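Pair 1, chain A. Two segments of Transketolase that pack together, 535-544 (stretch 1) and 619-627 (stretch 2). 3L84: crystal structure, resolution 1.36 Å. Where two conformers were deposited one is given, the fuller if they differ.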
# COMPACT_ATOMS: atom_id res chain seq x y z
N SER A 535 24.16 3.51 -6.26
CA SER A 535 24.78 4.81 -6.40
C SER A 535 25.84 5.14 -5.38
O SER A 535 26.56 6.11 -5.59
CB SER A 535 23.72 5.92 -6.41
OG SER A 535 22.89 5.81 -5.25
N GLU A 536 25.97 4.38 -4.30
CA GLU A 536 27.01 4.68 -3.29
C GLU A 536 28.32 3.95 -3.49
O GLU A 536 29.28 4.20 -2.76
CB GLU A 536 26.44 4.45 -1.88
CG GLU A 536 25.53 5.57 -1.45
CD GLU A 536 24.27 5.68 -2.28
OE1 GLU A 536 23.41 4.78 -2.13
OE2 GLU A 536 24.14 6.63 -3.09
N VAL A 537 28.40 3.06 -4.47
CA VAL A 537 29.64 2.29 -4.64
C VAL A 537 30.81 3.17 -5.06
O VAL A 537 31.91 3.06 -4.55
CB VAL A 537 29.43 1.11 -5.65
CG1 VAL A 537 30.77 0.40 -5.97
CG2 VAL A 537 28.46 0.10 -5.09
N TRP A 538 30.56 4.10 -5.97
CA TRP A 538 31.62 4.96 -6.43
C TRP A 538 32.16 5.84 -5.29
O TRP A 538 33.37 6.04 -5.16
CB TRP A 538 31.07 5.83 -7.57
CG TRP A 538 32.13 6.52 -8.28
CD1 TRP A 538 32.39 7.86 -8.26
CD2 TRP A 538 33.12 5.92 -9.14
NE1 TRP A 538 33.48 8.14 -9.06
CE2 TRP A 538 33.94 6.96 -9.62
CE3 TRP A 538 33.39 4.60 -9.56
CZ2 TRP A 538 35.01 6.73 -10.49
CZ3 TRP A 538 34.43 4.37 -10.43
CH2 TRP A 538 35.24 5.42 -10.88
N LEU A 539 31.26 6.33 -4.44
CA LEU A 539 31.69 7.11 -3.27
C LEU A 539 32.66 6.28 -2.42
O LEU A 539 33.66 6.80 -1.90
CB LEU A 539 30.45 7.53 -2.44
CG LEU A 539 30.75 8.10 -1.07
CD1 LEU A 539 31.52 9.40 -1.11
CD2 LEU A 539 29.42 8.31 -0.32
N CYS A 540 32.35 5.00 -2.25
CA CYS A 540 33.23 4.12 -1.48
C CYS A 540 34.55 3.84 -2.19
O CYS A 540 35.58 3.80 -1.54
CB CYS A 540 32.53 2.82 -1.15
SG CYS A 540 31.20 3.04 0.05
N LEU A 541 34.55 3.68 -3.51
CA LEU A 541 35.81 3.50 -4.23
C LEU A 541 36.70 4.75 -4.04
O LEU A 541 37.91 4.64 -3.77
CB LEU A 541 35.57 3.21 -5.72
CG LEU A 541 35.02 1.83 -5.99
CD1 LEU A 541 34.45 1.79 -7.43
CD2 LEU A 541 36.06 0.72 -5.77
N GLU A 542 36.12 5.93 -4.23
CA GLU A 542 36.85 7.18 -4.09
C GLU A 542 37.33 7.37 -2.67
O GLU A 542 38.45 7.83 -2.44
CB GLU A 542 36.00 8.38 -4.53
CG GLU A 542 35.60 8.35 -6.04
CD GLU A 542 36.67 8.88 -6.98
OE1 GLU A 542 36.84 10.11 -7.04
OE2 GLU A 542 37.30 8.05 -7.67
N SER A 543 36.50 7.00 -1.70
CA SER A 543 36.88 7.13 -0.30
C SER A 543 38.00 6.16 0.08
O SER A 543 38.92 6.51 0.80
CB SER A 543 35.69 6.95 0.63
OG SER A 543 34.72 7.97 0.40
N ALA A 544 37.94 4.95 -0.46
CA ALA A 544 38.98 3.96 -0.21
C ALA A 544 40.32 4.43 -0.80
O ALA A 544 41.36 4.29 -0.19
CB ALA A 544 38.58 2.62 -0.80
N GLY A 619 25.44 13.99 3.62
CA GLY A 619 26.75 13.48 3.99
C GLY A 619 27.46 12.63 2.98
O GLY A 619 28.49 12.05 3.30
N PHE A 620 26.94 12.54 1.77
CA PHE A 620 27.51 11.64 0.74
C PHE A 620 28.56 12.34 -0.06
O PHE A 620 28.34 12.77 -1.19
CB PHE A 620 26.40 10.99 -0.09
CG PHE A 620 25.52 10.10 0.74
CD1 PHE A 620 25.91 8.80 1.01
CD2 PHE A 620 24.37 10.58 1.33
CE1 PHE A 620 25.15 7.99 1.84
CE2 PHE A 620 23.62 9.78 2.16
CZ PHE A 620 24.01 8.47 2.43
N SER A 621 29.71 12.53 0.59
CA SER A 621 30.92 13.08 -0.03
C SER A 621 32.11 12.31 0.49
O SER A 621 32.06 11.75 1.58
CB SER A 621 31.12 14.57 0.28
OG SER A 621 31.56 14.73 1.62
N VAL A 622 33.18 12.32 -0.28
CA VAL A 622 34.39 11.63 0.14
C VAL A 622 34.89 12.20 1.48
O VAL A 622 35.25 11.46 2.41
CB VAL A 622 35.49 11.71 -0.95
CG1 VAL A 622 36.87 11.21 -0.41
CG2 VAL A 622 35.04 10.90 -2.14
N SER A 623 34.97 13.52 1.60
CA SER A 623 35.54 14.11 2.81
C SER A 623 34.73 13.70 4.05
O SER A 623 35.30 13.36 5.08
CB SER A 623 35.60 15.63 2.70
OG SER A 623 36.55 16.02 1.73
N LYS A 624 33.40 13.73 3.94
CA LYS A 624 32.57 13.41 5.10
C LYS A 624 32.64 11.93 5.45
O LYS A 624 32.67 11.55 6.62
CB LYS A 624 31.14 13.86 4.90
CG LYS A 624 31.00 15.38 4.88
CD LYS A 624 29.59 15.81 4.64
CE LYS A 624 29.35 17.31 4.77
NZ LYS A 624 27.92 17.68 4.50
N LEU A 625 32.64 11.07 4.42
CA LEU A 625 32.69 9.65 4.69
C LEU A 625 34.04 9.25 5.28
O LEU A 625 34.11 8.50 6.24
CB LEU A 625 32.35 8.83 3.44
CG LEU A 625 32.46 7.33 3.60
CD1 LEU A 625 31.57 6.80 4.71
CD2 LEU A 625 32.11 6.63 2.27
N VAL A 626 35.11 9.79 4.74
CA VAL A 626 36.43 9.51 5.31
C VAL A 626 36.54 10.00 6.75
O VAL A 626 37.09 9.30 7.59
CB VAL A 626 37.53 10.13 4.44
CG1 VAL A 626 38.91 10.16 5.17
CG2 VAL A 626 37.64 9.39 3.11
N ASN A 627 36.02 11.18 7.04
CA ASN A 627 36.00 11.67 8.43
C ASN A 627 35.23 10.75 9.37
O ASN A 627 35.68 10.50 10.49
CB ASN A 627 35.51 13.12 8.48
CG ASN A 627 36.56 14.09 8.03
OD1 ASN A 627 37.75 13.76 7.95
ND2 ASN A 627 36.13 15.30 7.69

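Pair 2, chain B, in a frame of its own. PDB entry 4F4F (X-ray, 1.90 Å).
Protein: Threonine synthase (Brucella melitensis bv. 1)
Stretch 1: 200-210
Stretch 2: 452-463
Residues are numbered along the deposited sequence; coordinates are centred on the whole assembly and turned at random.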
# COMPACT_ATOMS: atom_id res chain seq x y z
N ASP B 200 -0.41 19.81 4.36
CA ASP B 200 -1.83 19.97 4.63
C ASP B 200 -2.47 20.85 3.52
O ASP B 200 -3.56 20.53 3.02
CB ASP B 200 -2.04 20.61 5.99
CG ASP B 200 -3.50 20.67 6.37
OD1 ASP B 200 -4.10 19.58 6.58
OD2 ASP B 200 -4.06 21.79 6.45
N ASP B 201 -1.77 21.92 3.14
CA ASP B 201 -2.25 22.76 2.03
C ASP B 201 -2.40 21.95 0.73
O ASP B 201 -3.37 22.13 -0.00
CB ASP B 201 -1.30 23.93 1.77
CG ASP B 201 -1.26 24.94 2.89
OD1 ASP B 201 -2.32 25.26 3.47
OD2 ASP B 201 -0.14 25.44 3.14
N CYS B 202 -1.45 21.07 0.44
CA CYS B 202 -1.55 20.25 -0.79
C CYS B 202 -2.80 19.36 -0.73
O CYS B 202 -3.54 19.19 -1.72
CB CYS B 202 -0.28 19.41 -0.99
SG CYS B 202 1.20 20.40 -1.29
N GLN B 203 -3.06 18.79 0.43
CA GLN B 203 -4.22 17.93 0.62
C GLN B 203 -5.53 18.69 0.49
O GLN B 203 -6.51 18.16 -0.05
CB GLN B 203 -4.15 17.28 2.00
CG GLN B 203 -3.11 16.20 2.11
CD GLN B 203 -3.08 15.60 3.48
OE1 GLN B 203 -2.94 16.32 4.46
NE2 GLN B 203 -3.22 14.28 3.56
N ASN B 204 -5.54 19.93 0.95
CA ASN B 204 -6.73 20.78 0.89
C ASN B 204 -7.07 21.17 -0.55
O ASN B 204 -8.24 21.19 -0.93
CB ASN B 204 -6.54 22.01 1.79
CG ASN B 204 -6.74 21.68 3.27
OD1 ASN B 204 -7.43 20.74 3.59
ND2 ASN B 204 -6.17 22.48 4.16
N LEU B 205 -6.04 21.41 -1.36
CA LEU B 205 -6.24 21.69 -2.77
C LEU B 205 -6.78 20.47 -3.50
O LEU B 205 -7.62 20.60 -4.40
CB LEU B 205 -4.94 22.15 -3.42
CG LEU B 205 -4.40 23.48 -2.90
CD1 LEU B 205 -2.90 23.54 -3.19
CD2 LEU B 205 -5.13 24.66 -3.53
N VAL B 206 -6.28 19.30 -3.16
CA VAL B 206 -6.77 18.08 -3.79
C VAL B 206 -8.23 17.84 -3.44
O VAL B 206 -9.04 17.50 -4.33
CB VAL B 206 -5.88 16.86 -3.50
CG1 VAL B 206 -6.57 15.56 -3.95
CG2 VAL B 206 -4.52 17.01 -4.20
N LYS B 207 -8.56 18.00 -2.16
CA LYS B 207 -9.94 17.83 -1.67
C LYS B 207 -10.83 18.86 -2.37
O LYS B 207 -11.94 18.55 -2.78
CB LYS B 207 -10.01 17.97 -0.14
N GLY B 208 -10.31 20.08 -2.52
CA GLY B 208 -10.96 21.15 -3.28
C GLY B 208 -11.33 20.73 -4.70
O GLY B 208 -12.48 20.91 -5.13
N MET B 209 -10.37 20.15 -5.43
CA MET B 209 -10.62 19.72 -6.80
C MET B 209 -11.68 18.63 -6.82
O MET B 209 -12.57 18.65 -7.67
CB MET B 209 -9.34 19.21 -7.47
CG MET B 209 -8.38 20.35 -7.85
SD MET B 209 -6.87 19.84 -8.72
CE MET B 209 -5.83 19.44 -7.33
N PHE B 210 -11.58 17.68 -5.88
CA PHE B 210 -12.56 16.58 -5.85
C PHE B 210 -13.97 17.02 -5.47
O PHE B 210 -14.93 16.38 -5.89
CB PHE B 210 -12.09 15.40 -5.02
CG PHE B 210 -11.16 14.51 -5.78
CD1 PHE B 210 -11.66 13.61 -6.71
CD2 PHE B 210 -9.81 14.61 -5.63
CE1 PHE B 210 -10.80 12.82 -7.45
CE2 PHE B 210 -8.94 13.82 -6.36
CZ PHE B 210 -9.43 12.92 -7.28
N HIS B 452 1.46 28.82 -6.53
CA HIS B 452 0.83 29.28 -5.31
C HIS B 452 -0.30 28.43 -4.85
O HIS B 452 -0.94 27.70 -5.64
CB HIS B 452 0.40 30.77 -5.45
CG HIS B 452 1.54 31.74 -5.28
ND1 HIS B 452 1.63 32.87 -5.98
CD2 HIS B 452 2.66 31.70 -4.48
CE1 HIS B 452 2.76 33.54 -5.63
NE2 HIS B 452 3.39 32.82 -4.72
N ASN B 453 -0.58 28.53 -3.55
CA ASN B 453 -1.55 27.67 -2.88
C ASN B 453 -2.98 28.24 -3.07
O ASN B 453 -3.51 28.91 -2.20
CB ASN B 453 -1.16 27.58 -1.40
CG ASN B 453 -2.19 26.89 -0.53
OD1 ASN B 453 -2.99 26.06 -1.00
ND2 ASN B 453 -2.15 27.21 0.77
N GLU B 454 -3.52 28.06 -4.27
CA GLU B 454 -4.84 28.62 -4.64
C GLU B 454 -5.50 27.61 -5.56
O GLU B 454 -4.89 27.18 -6.56
CB GLU B 454 -4.72 29.98 -5.35
CG GLU B 454 -3.99 31.02 -4.51
CD GLU B 454 -3.75 32.37 -5.19
OE1 GLU B 454 -4.62 32.83 -5.97
OE2 GLU B 454 -2.70 33.00 -4.89
N LEU B 455 -6.75 27.28 -5.26
CA LEU B 455 -7.46 26.25 -6.00
C LEU B 455 -7.58 26.55 -7.50
O LEU B 455 -7.34 25.65 -8.30
CB LEU B 455 -8.85 25.97 -5.39
CG LEU B 455 -9.70 24.92 -6.13
CD1 LEU B 455 -8.94 23.60 -6.25
CD2 LEU B 455 -11.02 24.74 -5.39
N LYS B 456 -7.93 27.79 -7.87
CA LYS B 456 -8.07 28.18 -9.29
C LYS B 456 -6.75 28.10 -10.09
O LYS B 456 -6.75 27.76 -11.27
CB LYS B 456 -8.64 29.63 -9.42
N ILE B 457 -5.63 28.45 -9.46
CA ILE B 457 -4.32 28.35 -10.13
C ILE B 457 -4.02 26.87 -10.47
O ILE B 457 -3.66 26.54 -11.60
CB ILE B 457 -3.19 28.97 -9.27
CG1 ILE B 457 -3.36 30.51 -9.19
CG2 ILE B 457 -1.81 28.58 -9.82
CD1 ILE B 457 -2.34 31.22 -8.29
N VAL B 458 -4.21 25.97 -9.49
CA VAL B 458 -3.93 24.55 -9.69
C VAL B 458 -4.91 23.97 -10.73
O VAL B 458 -4.49 23.24 -11.63
CB VAL B 458 -3.96 23.76 -8.36
CG1 VAL B 458 -3.78 22.27 -8.62
CG2 VAL B 458 -2.86 24.25 -7.40
N GLU B 459 -6.19 24.36 -10.65
CA GLU B 459 -7.16 23.78 -11.58
C GLU B 459 -6.82 24.21 -13.00
O GLU B 459 -6.93 23.42 -13.92
CB GLU B 459 -8.60 24.19 -11.26
CG GLU B 459 -9.20 23.42 -10.09
CD GLU B 459 -10.67 23.77 -9.86
OE1 GLU B 459 -11.17 24.69 -10.52
OE2 GLU B 459 -11.33 23.10 -9.03
N GLU B 460 -6.43 25.48 -13.17
CA GLU B 460 -6.06 26.00 -14.50
C GLU B 460 -4.84 25.23 -15.06
O GLU B 460 -4.79 24.90 -16.25
CB GLU B 460 -5.79 27.53 -14.49
N TYR B 461 -3.87 24.96 -14.22
CA TYR B 461 -2.69 24.20 -14.67
C TYR B 461 -3.13 22.81 -15.12
O TYR B 461 -2.77 22.36 -16.20
CB TYR B 461 -1.57 24.12 -13.59
CG TYR B 461 -0.36 23.37 -14.11
CD1 TYR B 461 -0.38 21.97 -14.17
CD2 TYR B 461 0.78 24.04 -14.59
CE1 TYR B 461 0.69 21.26 -14.71
CE2 TYR B 461 1.87 23.32 -15.10
CZ TYR B 461 1.81 21.94 -15.16
OH TYR B 461 2.85 21.17 -15.67
N VAL B 462 -3.96 22.17 -14.32
CA VAL B 462 -4.40 20.82 -14.66
C VAL B 462 -5.23 20.81 -15.96
O VAL B 462 -5.01 19.98 -16.83
CB VAL B 462 -5.21 20.18 -13.51
CG1 VAL B 462 -5.95 18.94 -14.00
CG2 VAL B 462 -4.30 19.86 -12.33
N ARG B 463 -6.15 21.77 -16.07
CA ARG B 463 -7.01 21.92 -17.24
C ARG B 463 -6.16 22.12 -18.49
O ARG B 463 -6.40 21.48 -19.51
CB ARG B 463 -7.97 23.09 -16.99
CG ARG B 463 -8.98 23.39 -18.08
CD ARG B 463 -9.87 24.58 -17.68
NE ARG B 463 -11.02 24.12 -16.89
CZ ARG B 463 -11.31 24.44 -15.63
NH1 ARG B 463 -10.57 25.29 -14.93
NH2 ARG B 463 -12.39 23.90 -15.06
O HOH W 1 -5.01 25.03 0.08

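The sharpest difference between these two contacts lies at the residue two places before the second helix, where pair 1 has Phe A620 and pair 2 has Asn B453. The two CA atoms superpose within 1.1 Å, both CA-to-CB bonds point toward the first helix, and the backbone angles are similar, yet one side chain is an aromatic ring and the other a short amide. In pair 1 the contact here is apolar: CD2 of Leu A539 lies 3.8 Å from CD1 of Phe A620, at the ring edge and near its plane, and CG of Glu A536 comes within 4.1 Å of the same CD1. In pair 2 the corresponding region is polar and partly hydrated. Water 1 donates to Asn B453 OD1 at 2.5 Å and, weakly, to Asp B201 O at 3.3 Å, joining the stretches through solvent. Asp B201 OD1 and Asn B453 ND2 are 3.3 Å apart, but the angle is too poor for a hydrogen bond. No direct hydrogen bond crosses either interface.

Around this variable end the framework is conserved. Fourteen central residues superpose with an RMSD of 0.7 Å. The helices cross at -68° in pair 1 and -66° in pair 2, with axes approaching to 9.3 and 10.0 Å, and the buried surfaces are 407 and 445 Å². In both, a leucine of the first helix meets the start of the second. Leu A539 and Leu B205 have side-chain centres only 0.1 Å apart after superposition, although their rotamers differ: t, p in Leu A539 and m, t in Leu B205. Each covers the backbone at the helix start: Leu A539 CD1 is 3.5 Å from Val A622 N, and Leu B205 CD2 is 3.5 Å from Leu B455 N. Different torsions thus bring a methyl to an equivalent place.

One turn into the second helix, Leu A625 matches Val B458, and both point toward the first helix. The longer Leu A625 reaches Leu A539, its CD2 lying 3.9 Å from Leu A539 CG, whereas CG2 of Val B458 stays 4.3 Å from Leu B205 CD1. Part of the packing in pair 2 comes instead from Met B209, whose CA falls about midway between the positions of Ser A543 and Ala A544. Its CE reaches Val B458 CG1 at 3.7 Å, and its CG lies 3.7 Å from Leu B455 CD1. Ser A543 is more compact; its OG donates to Leu A539 O at 2.8 Å, satisfying the hydroxyl within its own helix while it rests 3.5 Å from Leu A625 CD2.

A last exchange pairs Glu A542 with Gly B208, and Val A622 with Leu B455. Glu A542 CB packs 3.6 Å from Val A622 CG2, while its carboxylate end leads away. At Gly B208, an ideal CB would sit a tight 3.3 Å from Leu B455 CD2. The general principle is that a fixed crossing can be filled by complementary changes in side-chain size.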